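Local coordinates for CDP-archaeol synthase (PDB 5GUF) that catalyses, within the membrane and with magnesium, the transfer of a cytidylyl group from CTP to an archaeal lipid phosphate, forming CDP-archaeol and diphosphate, at the interface of chains A and B. Numbering follows the deposited sequence. Chains: chain A/B, CDP-archaeol synthase.

The interface of chains A and B. Residues chain A 143-144, 147; chain B 143-144, 147.
A:Pro143 and B:Arg144 meet at the first turn of the helix 143-161, where each chain of this two-fold pair presses the start of its helix against that of the other. The site illustrates how a proline at a helix start can serve as a compact apolar wedge: its ring packs on the backbone and the bent side chain of an arginine opposite, and the symmetry supplies the same fit again with A:Arg144 and B:Pro143. The deposited assembly is a dimer, although the structure alone does not show that this pairing forms in the membrane.

Followed outward, A:Arg144 shows what the wedge touches. Its CB lies 3.6 Å from CG of B:Pro143. CG of the arginine stands anti to the backbone N (chi1 173°), and the chain runs on extended before turning at chi3 (-60°), which folds the tip back over the same proline. NE and CZ then each come to 4.0 Å from CG of B:Pro143, and NH2 to 3.9 Å from it. This proline carbon sits over one face of the guanidinium, displaced toward its rim, a carbon-to-face packing of ring against guanidinium. The neighbouring ring atom, CB of B:Pro143, faces the backbone, 3.6 Å from N of A:Arg144.

Across the two-fold axis the two rings approach through their CB atoms, A:Pro143 to B:Pro143, at 3.9 Å. One turn further along the helices the two valine side chains meet across the same axis, passing alongside each other and pointing opposite ways. In each valine the methyl anti to the carbonyl carbon does the touching, CG2 of A:Val147 lying 3.7 Å from CG2 of B:Val147.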
loop_
_atom_site.group_PDB
_atom_site.type_symbol
_atom_site.label_atom_id
_atom_site.label_comp_id
_atom_site.label_asym_id
_atom_site.label_seq_id
_atom_site.Cartn_x
_atom_site.Cartn_y
_atom_site.Cartn_z
ATOM N N PRO A 143 10.658 -7.857 -9.354
ATOM C CA PRO A 143 10.024 -7.345 -8.131
ATOM C C PRO A 143 10.632 -6.044 -7.661
ATOM O O PRO A 143 9.900 -5.160 -7.210
ATOM C CB PRO A 143 10.247 -8.482 -7.119
ATOM C CG PRO A 143 10.423 -9.709 -7.961
ATOM C CD PRO A 143 11.123 -9.250 -9.214
ATOM N N ARG A 144 11.956 -5.896 -7.765
ATOM C CA ARG A 144 12.602 -4.672 -7.300
ATOM C C ARG A 144 12.121 -3.458 -8.083
ATOM O O ARG A 144 11.820 -2.411 -7.501
ATOM C CB ARG A 144 14.122 -4.798 -7.406
ATOM C CG ARG A 144 14.831 -3.489 -7.101
ATOM C CD ARG A 144 16.348 -3.578 -7.118
ATOM N NE ARG A 144 16.872 -4.542 -6.141
ATOM C CZ ARG A 144 17.119 -4.284 -4.853
ATOM N NH1 ARG A 144 16.857 -3.091 -4.322
ATOM N NH2 ARG A 144 17.602 -5.243 -4.081
ATOM N N VAL A 147 8.599 -2.525 -7.137
ATOM C CA VAL A 147 8.565 -1.743 -5.908
ATOM C C VAL A 147 9.069 -0.322 -6.155
ATOM O O VAL A 147 8.458 0.654 -5.707
ATOM C CB VAL A 147 9.383 -2.451 -4.815
ATOM C CG1 VAL A 147 9.503 -1.562 -3.576
ATOM C CG2 VAL A 147 8.748 -3.800 -4.475
ATOM N N PRO B 143 13.493 -8.515 -2.874
ATOM C CA PRO B 143 12.262 -7.762 -3.153
ATOM C C PRO B 143 11.057 -8.658 -3.321
ATOM O O PRO B 143 9.971 -8.310 -2.851
ATOM C CB PRO B 143 12.600 -7.005 -4.449
ATOM C CG PRO B 143 14.095 -6.911 -4.453
ATOM C CD PRO B 143 14.588 -8.178 -3.804
ATOM N N ARG B 144 11.221 -9.815 -3.970
ATOM C CA ARG B 144 10.086 -10.708 -4.187
ATOM C C ARG B 144 9.510 -11.205 -2.869
ATOM O O ARG B 144 8.289 -11.220 -2.681
ATOM C CB ARG B 144 10.500 -11.893 -5.061
ATOM C CG ARG B 144 9.403 -12.939 -5.169
ATOM C CD ARG B 144 9.735 -14.103 -6.088
ATOM N NE ARG B 144 10.007 -13.678 -7.469
ATOM C CZ ARG B 144 9.084 -13.478 -8.414
ATOM N NH1 ARG B 144 7.784 -13.612 -8.154
ATOM N NH2 ARG B 144 9.466 -13.105 -9.624
ATOM N N VAL B 147 7.630 -8.477 -1.080
ATOM C CA VAL B 147 6.282 -8.321 -1.610
ATOM C C VAL B 147 5.389 -9.479 -1.165
ATOM O O VAL B 147 4.251 -9.270 -0.729
ATOM C CB VAL B 147 6.332 -8.202 -3.142
ATOM C CG1 VAL B 147 4.919 -8.214 -3.725
ATOM C CG2 VAL B 147 7.092 -6.938 -3.545
#